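Long-range contacts in prolyl-tRNA synthetase (Naegleria fowleri, PDB 6UYH), which probably activates proline with ATP and transfers it to its tRNA, and here holds the inhibitor halofuginone together with the ATP analogue AMPPNP: residues A[186-191]-A[219-224]; A[203-208]-A[478-483]. One frame throughout, in Å; residues are numbered along the deposited sequence.

Contact 1 (A[186-191]-A[219-224]); sequences TILELY and YTTTVE
The hydroxyl of Thr-221 is packed against both methyls of Leu-188, while a single hydrogen bond, to the backbone O of Ser-239 on strand 232-243, holds OG1. Of the two leucine methyls, CD1 lies 3.5 Å from Thr-221 OG1, and CD2 rests beside Thr-221 CB. Threonine suits this place because it satisfies its buried polar atom within the sheet and still offers the helix a compact, partly apolar surface. Leu-188 extends toward the strand with CG anti to the backbone N (chi1 -169°), and its CD1 also settles against the backbone C of Thr-222, 3.7 Å away. The same methyl meets CG1 of Val-223 at 3.8 Å, the two side chains sliding past each other in opposite directions. One turn on, Tyr-191 contributes CB to CG2 of Val-223 at 4.0 Å; its ring then leads away, one face taking Ile-187 O 3.6 Å above the plane near the rim, and its OH bonds Gln-168. Strand alternation gives Thr-221 and Val-223 to the helix and turns Thr-222 the other way, where its OG1 donates to Glu-224 OE2 at 2.8 Å, on the anti lone pair. Glu-224 OE1 in turn takes the side-chain amide of Gln-235, a residue of the AMPPNP pocket, which makes the glutamate a second-shell group. Segment axes 8.6 Å apart and only 14° from parallel give the near-aligned helix-on-sheet packing of the class II synthetase catalytic core, a buried layer beside the ligand pockets, with the side chain of Thr-222 about 6 Å from AMPPNP.

Contact 2 (A[203-208]-A[478-483]); sequences VIKGTK and VPLDQS
Gly-206 and Pro-479 bring their CA atoms to 3.9 Å, an unusually close approach for a non-hydrogen-bonded pair of antiparallel strands. The antiparallel pairing joins strand 204-207 of the catalytic core to strand 474-479 of the C-terminal region. Because Gly-206 has no CB, Val-478 O can settle 3.2 Å from Gly-206 CA. Proline is equally suited: at such a position the backbone N faces away from the partner strand, and a missing N-H costs this pairing nothing. The next pair, Thr-207 and Val-478, is hydrogen-bonded in both directions, and Val-478 N to Thr-207 O is short at 2.7 Å and nearly straight, lying in the carbonyl plane. Beyond the proline the strand ends, yet Leu-480 N still donates to Lys-205 O at 3.0 Å. That oxygen also accepts from a water that itself accepts from Asp-481 N, and it meets the CA-H of Pro-479. Leu-480 packs beside the glycine: with CG anti to the carbonyl carbon (chi1 -58°), Leu-480 CG comes 3.8 Å from Gly-206 CA, and the two methyls part, CD1 to Lys-205 CB and CD2 to Thr-207 CG2, each at 3.7 Å. Thr-207 thus serves with both branches, its methyl against the leucine and its OG1 hydrogen-bonded at 2.7 Å to a second water, which donates in turn to Val-478 O.

In the fold
Helix 177-198 comes first and leads directly into strand 204-207, after which the chain returns as strand 219-227. Contact 1 closes this short loop, bringing the returning strand against the helix. Segment 203-208 lies within that loop, but its partner follows some 270 residues later, so contact 2 crosses contact 1. In the sheet, strand 204-207 has strands 219-227 and 474-479 as its two neighbours, one from each contact. The helix meets this junction too: Leu-188 also touches Leu-480, and a salt bridge of 2.6 Å joins Glu-189 OE1 to Lys-205 NZ.

Contact 1 (A[186-191]-A[219-224])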
ATOM      1  N   THR A 186      22.598   6.479   6.630  1.00 22.36           N
ATOM      2  CA  THR A 186      21.826   7.107   5.559  1.00 22.57           C
ATOM      3  C   THR A 186      20.323   6.950   5.792  1.00 22.95           C
ATOM      4  O   THR A 186      19.555   7.916   5.662  1.00 21.27           O
ATOM      5  CB  THR A 186      22.238   6.499   4.216  1.00 26.70           C
ATOM      6  OG1 THR A 186      23.611   6.819   3.949  1.00 26.70           O
ATOM      7  CG2 THR A 186      21.351   7.023   3.082  1.00 28.21           C
ATOM      8  N   ILE A 187      19.878   5.737   6.143  1.00 20.36           N
ATOM      9  CA  ILE A 187      18.456   5.532   6.420  1.00 18.42           C
ATOM     10  C   ILE A 187      18.056   6.279   7.684  1.00 18.62           C
ATOM     11  O   ILE A 187      16.969   6.866   7.756  1.00 19.51           O
ATOM     12  CB  ILE A 187      18.124   4.026   6.525  1.00 17.81           C
ATOM     13  CG1 ILE A 187      18.380   3.315   5.179  1.00 18.28           C
ATOM     14  CG2 ILE A 187      16.657   3.813   6.951  1.00 15.52           C
ATOM     15  CD1 ILE A 187      17.475   3.780   4.044  1.00 22.36           C
ATOM     16  N   LEU A 188      18.928   6.278   8.699  1.00 17.87           N
ATOM     17  CA  LEU A 188      18.628   7.006   9.932  1.00 20.08           C
ATOM     18  C   LEU A 188      18.422   8.494   9.658  1.00 20.64           C
ATOM     19  O   LEU A 188      17.532   9.128  10.242  1.00 20.13           O
ATOM     20  CB  LEU A 188      19.751   6.803  10.955  1.00 18.34           C
ATOM     21  CG  LEU A 188      19.404   7.297  12.370  1.00 21.29           C
ATOM     22  CD1 LEU A 188      18.362   6.399  13.013  1.00 21.58           C
ATOM     23  CD2 LEU A 188      20.655   7.402  13.233  1.00 22.29           C
ATOM     24  N   GLU A 189      19.237   9.067   8.770  1.00 21.22           N
ATOM     25  CA  GLU A 189      19.036  10.457   8.375  1.00 22.39           C
ATOM     26  C   GLU A 189      17.709  10.640   7.637  1.00 21.42           C
ATOM     27  O   GLU A 189      17.034  11.658   7.815  1.00 22.67           O
ATOM     28  CB  GLU A 189      20.211  10.928   7.522  1.00 24.90           C
ATOM     29  CG  GLU A 189      20.006  12.259   6.805  1.00 24.89           C
ATOM     30  CD  GLU A 189      19.910  13.462   7.739  1.00 31.61           C
ATOM     31  OE1 GLU A 189      20.160  13.328   8.959  1.00 27.54           O
ATOM     32  OE2 GLU A 189      19.600  14.564   7.245  1.00 32.16           O
ATOM     33  N   LEU A 190      17.303   9.664   6.817  1.00 20.69           N
ATOM     34  CA  LEU A 190      16.004   9.777   6.158  1.00 20.25           C
ATOM     35  C   LEU A 190      14.868   9.753   7.169  1.00 22.68           C
ATOM     36  O   LEU A 190      13.868  10.454   6.996  1.00 20.57           O
ATOM     37  CB  LEU A 190      15.808   8.665   5.126  1.00 18.89           C
ATOM     38  CG  LEU A 190      16.618   8.756   3.835  1.00 28.39           C
ATOM     39  CD1 LEU A 190      16.178   7.643   2.883  1.00 26.50           C
ATOM     40  CD2 LEU A 190      16.444  10.126   3.170  1.00 28.23           C
ATOM     41  N   TYR A 191      14.997   8.947   8.229  1.00 17.14           N
ATOM     42  CA  TYR A 191      13.983   8.969   9.276  1.00 20.52           C
ATOM     43  C   TYR A 191      13.962  10.320   9.983  1.00 22.73           C
ATOM     44  O   TYR A 191      12.886  10.843  10.304  1.00 20.31           O
ATOM     45  CB  TYR A 191      14.233   7.845  10.286  1.00 18.61           C
ATOM     46  CG  TYR A 191      13.992   6.459   9.753  1.00 16.67           C
ATOM     47  CD1 TYR A 191      13.227   6.244   8.603  1.00 19.19           C
ATOM     48  CD2 TYR A 191      14.520   5.349  10.412  1.00 19.48           C
ATOM     49  CE1 TYR A 191      13.010   4.968   8.128  1.00 19.05           C
ATOM     50  CE2 TYR A 191      14.304   4.078   9.951  1.00 21.56           C
ATOM     51  CZ  TYR A 191      13.550   3.883   8.813  1.00 19.63           C
ATOM     52  OH  TYR A 191      13.342   2.594   8.369  1.00 20.07           O
ATOM     53  N   TYR A 219      24.466  -3.773  15.994  1.00 28.22           N
ATOM     54  CA  TYR A 219      24.122  -2.544  16.693  1.00 28.09           C
ATOM     55  C   TYR A 219      22.848  -1.969  16.093  1.00 29.07           C
ATOM     56  O   TYR A 219      22.533  -2.210  14.924  1.00 25.47           O
ATOM     57  CB  TYR A 219      25.254  -1.513  16.642  1.00 24.23           C
ATOM     58  CG  TYR A 219      25.600  -0.980  15.266  1.00 25.69           C
ATOM     59  CD1 TYR A 219      26.668  -1.508  14.542  1.00 29.31           C
ATOM     60  CD2 TYR A 219      24.886   0.071  14.706  1.00 26.91           C
ATOM     61  CE1 TYR A 219      27.003  -1.016  13.290  1.00 27.69           C
ATOM     62  CE2 TYR A 219      25.202   0.561  13.446  1.00 26.22           C
ATOM     63  CZ  TYR A 219      26.261   0.018  12.751  1.00 28.75           C
ATOM     64  OH  TYR A 219      26.582   0.512  11.513  1.00 29.89           O
ATOM     65  N   THR A 220      22.121  -1.205  16.912  1.00 20.66           N
ATOM     66  CA  THR A 220      20.829  -0.637  16.551  1.00 21.59           C
ATOM     67  C   THR A 220      20.881   0.873  16.721  1.00 24.08           C
ATOM     68  O   THR A 220      21.312   1.364  17.774  1.00 23.65           O
ATOM     69  CB  THR A 220      19.716  -1.223  17.428  1.00 21.04           C
ATOM     70  OG1 THR A 220      19.577  -2.622  17.158  1.00 27.08           O
ATOM     71  CG2 THR A 220      18.387  -0.532  17.161  1.00 21.36           C
ATOM     72  N   THR A 221      20.449   1.606  15.696  1.00 19.51           N
ATOM     73  CA  THR A 221      20.319   3.052  15.805  1.00 22.25           C
ATOM     74  C   THR A 221      18.840   3.415  15.829  1.00 21.68           C
ATOM     75  O   THR A 221      17.989   2.659  15.349  1.00 21.18           O
ATOM     76  CB  THR A 221      21.036   3.797  14.655  1.00 19.13           C
ATOM     77  OG1 THR A 221      20.384   3.530  13.400  1.00 21.24           O
ATOM     78  CG2 THR A 221      22.513   3.377  14.578  1.00 22.79           C
ATOM     79  N   THR A 222      18.535   4.570  16.426  1.00 20.36           N
ATOM     80  CA  THR A 222      17.155   5.001  16.609  1.00 22.23           C
ATOM     81  C   THR A 222      17.074   6.510  16.435  1.00 17.92           C
ATOM     82  O   THR A 222      18.065   7.217  16.617  1.00 20.52           O
ATOM     83  CB  THR A 222      16.640   4.590  18.015  1.00 20.23           C
ATOM     84  OG1 THR A 222      15.305   5.059  18.210  1.00 26.60           O
ATOM     85  CG2 THR A 222      17.533   5.161  19.114  1.00 20.07           C
ATOM     86  N   VAL A 223      15.894   7.002  16.055  1.00 18.91           N
ATOM     87  CA  VAL A 223      15.552   8.413  16.228  1.00 19.76           C
ATOM     88  C   VAL A 223      14.570   8.497  17.392  1.00 20.02           C
ATOM     89  O   VAL A 223      13.476   7.919  17.342  1.00 22.89           O
ATOM     90  CB  VAL A 223      14.976   9.049  14.951  1.00 18.17           C
ATOM     91  CG1 VAL A 223      16.105   9.332  13.955  1.00 18.11           C
ATOM     92  CG2 VAL A 223      13.910   8.149  14.295  1.00 20.59           C
ATOM     93  N   GLU A 224      14.977   9.177  18.454  1.00 19.54           N
ATOM     94  CA  GLU A 224      14.125   9.368  19.621  1.00 20.66           C
ATOM     95  C   GLU A 224      13.327  10.653  19.478  1.00 18.42           C
ATOM     96  O   GLU A 224      13.849  11.667  19.009  1.00 21.13           O
ATOM     97  CB  GLU A 224      14.960   9.420  20.895  1.00 21.55           C
ATOM     98  CG  GLU A 224      15.635   8.092  21.209  1.00 33.02           C
ATOM     99  CD  GLU A 224      14.628   6.993  21.468  1.00 28.08           C
ATOM    100  OE1 GLU A 224      13.830   7.143  22.423  1.00 26.20           O
ATOM    101  OE2 GLU A 224      14.613   6.000  20.706  1.00 25.90           O
TER

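Contact 2 (A[203-208]-A[478-483])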
ATOM      1  N   VAL A 203      14.094  15.303  16.449  1.00 21.67           N
ATOM      2  CA  VAL A 203      14.566  13.974  16.819  1.00 19.84           C
ATOM      3  C   VAL A 203      15.961  14.076  17.410  1.00 19.89           C
ATOM      4  O   VAL A 203      16.676  15.065  17.229  1.00 23.04           O
ATOM      5  CB  VAL A 203      14.597  12.970  15.636  1.00 20.28           C
ATOM      6  CG1 VAL A 203      13.249  12.866  14.940  1.00 21.82           C
ATOM      7  CG2 VAL A 203      15.689  13.329  14.655  1.00 22.46           C
ATOM      8  N   ILE A 204      16.342  13.016  18.119  1.00 19.83           N
ATOM      9  CA  ILE A 204      17.706  12.817  18.595  1.00 21.73           C
ATOM     10  C   ILE A 204      18.174  11.468  18.074  1.00 22.28           C
ATOM     11  O   ILE A 204      17.532  10.444  18.340  1.00 21.96           O
ATOM     12  CB  ILE A 204      17.800  12.850  20.126  1.00 24.29           C
ATOM     13  CG1 ILE A 204      17.346  14.206  20.664  1.00 28.72           C
ATOM     14  CG2 ILE A 204      19.239  12.576  20.551  1.00 23.47           C
ATOM     15  CD1 ILE A 204      17.170  14.213  22.167  1.00 39.67           C
ATOM     16  N   LYS A 205      19.283  11.463  17.337  1.00 20.80           N
ATOM     17  CA  LYS A 205      19.856  10.224  16.827  1.00 18.67           C
ATOM     18  C   LYS A 205      20.752   9.588  17.881  1.00 19.38           C
ATOM     19  O   LYS A 205      21.546  10.268  18.520  1.00 20.91           O
ATOM     20  CB  LYS A 205      20.694  10.498  15.580  1.00 22.14           C
ATOM     21  CG  LYS A 205      19.930  10.914  14.350  1.00 20.84           C
ATOM     22  CD  LYS A 205      20.942  11.298  13.271  1.00 21.29           C
ATOM     23  CE  LYS A 205      20.261  11.609  11.933  1.00 24.45           C
ATOM     24  NZ  LYS A 205      21.294  12.046  10.945  1.00 24.09           N
ATOM     25  N   GLY A 206      20.670   8.270  18.011  1.00 19.75           N
ATOM     26  CA  GLY A 206      21.560   7.600  18.937  1.00 19.93           C
ATOM     27  C   GLY A 206      21.600   6.118  18.643  1.00 20.32           C
ATOM     28  O   GLY A 206      20.879   5.612  17.783  1.00 22.95           O
ATOM     29  N   THR A 207      22.480   5.427  19.357  1.00 20.69           N
ATOM     30  CA  THR A 207      22.499   3.972  19.337  1.00 22.24           C
ATOM     31  C   THR A 207      21.781   3.447  20.575  1.00 29.59           C
ATOM     32  O   THR A 207      21.837   4.057  21.641  1.00 28.13           O
ATOM     33  CB  THR A 207      23.934   3.438  19.313  1.00 22.07           C
ATOM     34  OG1 THR A 207      24.626   3.924  20.463  1.00 26.77           O
ATOM     35  CG2 THR A 207      24.663   3.921  18.077  1.00 26.54           C
ATOM     36  N   LYS A 208      21.108   2.313  20.428  1.00 24.64           N
ATOM     37  CA  LYS A 208      20.499   1.672  21.582  1.00 24.17           C
ATOM     38  C   LYS A 208      21.538   0.908  22.400  1.00 24.78           C
ATOM     39  O   LYS A 208      22.581   0.480  21.890  1.00 24.11           O
ATOM     40  CB  LYS A 208      19.376   0.731  21.144  1.00 21.28           C
ATOM     41  CG  LYS A 208      18.158   1.457  20.630  1.00 27.67           C
ATOM     42  CD  LYS A 208      17.015   0.485  20.428  1.00 33.85           C
ATOM     43  CE  LYS A 208      15.829   1.162  19.775  1.00 36.50           C
ATOM     44  NZ  LYS A 208      14.705   0.202  19.622  1.00 39.07           N
ATOM     45  N   VAL A 478      22.113   6.133  23.305  1.00 17.16           N
ATOM     46  CA  VAL A 478      23.386   6.818  23.498  1.00 17.11           C
ATOM     47  C   VAL A 478      23.550   7.789  22.329  1.00 17.20           C
ATOM     48  O   VAL A 478      23.769   7.336  21.184  1.00 17.76           O
ATOM     49  CB  VAL A 478      24.552   5.825  23.578  1.00 19.87           C
ATOM     50  CG1 VAL A 478      25.863   6.565  23.811  1.00 22.39           C
ATOM     51  CG2 VAL A 478      24.296   4.798  24.683  1.00 25.44           C
ATOM     52  N   PRO A 479      23.401   9.095  22.542  1.00 17.36           N
ATOM     53  CA  PRO A 479      23.406  10.036  21.410  1.00 22.98           C
ATOM     54  C   PRO A 479      24.657   9.893  20.551  1.00 25.42           C
ATOM     55  O   PRO A 479      25.770   9.770  21.072  1.00 21.41           O
ATOM     56  CB  PRO A 479      23.348  11.403  22.099  1.00 22.43           C
ATOM     57  CG  PRO A 479      22.620  11.140  23.383  1.00 21.42           C
ATOM     58  CD  PRO A 479      23.098   9.765  23.822  1.00 17.48           C
ATOM     59  N   LEU A 480      24.461   9.891  19.218  1.00 19.77           N
ATOM     60  CA  LEU A 480      25.595   9.830  18.297  1.00 21.81           C
ATOM     61  C   LEU A 480      26.541  11.007  18.490  1.00 24.27           C
ATOM     62  O   LEU A 480      27.770  10.841  18.465  1.00 24.74           O
ATOM     63  CB  LEU A 480      25.111   9.807  16.841  1.00 20.29           C
ATOM     64  CG  LEU A 480      24.175   8.692  16.407  1.00 24.12           C
ATOM     65  CD1 LEU A 480      23.945   8.798  14.912  1.00 22.72           C
ATOM     66  CD2 LEU A 480      24.767   7.343  16.771  1.00 24.11           C
ATOM     67  N   ASP A 481      25.991  12.208  18.646  1.00 21.76           N
ATOM     68  CA  ASP A 481      26.790  13.423  18.778  1.00 19.57           C
ATOM     69  C   ASP A 481      26.947  13.726  20.265  1.00 21.13           C
ATOM     70  O   ASP A 481      26.008  14.187  20.915  1.00 25.57           O
ATOM     71  CB  ASP A 481      26.113  14.575  18.039  1.00 28.45           C
ATOM     72  CG  ASP A 481      26.953  15.840  18.016  1.00 34.86           C
ATOM     73  OD1 ASP A 481      28.021  15.894  18.671  1.00 29.55           O
ATOM     74  OD2 ASP A 481      26.530  16.794  17.334  1.00 37.84           O
ATOM     75  N   GLN A 482      28.135  13.449  20.810  1.00 20.94           N
ATOM     76  CA  GLN A 482      28.431  13.725  22.212  1.00 24.29           C
ATOM     77  C   GLN A 482      29.231  15.011  22.402  1.00 28.30           C
ATOM     78  O   GLN A 482      29.677  15.294  23.523  1.00 28.74           O
ATOM     79  CB  GLN A 482      29.195  12.540  22.835  1.00 21.25           C
ATOM     80  CG  GLN A 482      28.462  11.204  22.685  1.00 24.41           C
ATOM     81  CD  GLN A 482      27.939  10.649  24.003  1.00 25.84           C
ATOM     82  OE1 GLN A 482      28.563  10.815  25.051  1.00 20.41           O
ATOM     83  NE2 GLN A 482      26.782   9.985  23.951  1.00 21.00           N
ATOM     84  N   SER A 483      29.388  15.817  21.345  1.00 25.67           N
ATOM     85  CA  SER A 483      30.375  16.894  21.367  1.00 31.35           C
ATOM     86  C   SER A 483      29.988  18.028  22.309  1.00 29.79           C
ATOM     87  O   SER A 483      30.868  18.745  22.793  1.00 31.96           O
ATOM     88  CB  SER A 483      30.590  17.445  19.956  1.00 29.47           C
ATOM     89  OG  SER A 483      29.406  18.049  19.470  1.00 33.48           O
TER
HETATM   90  O   HOH W   1      23.045  12.596  18.549  1.00 23.27           O
HETATM   91  O   HOH W   2      26.510   5.898  20.217  1.00 32.13           O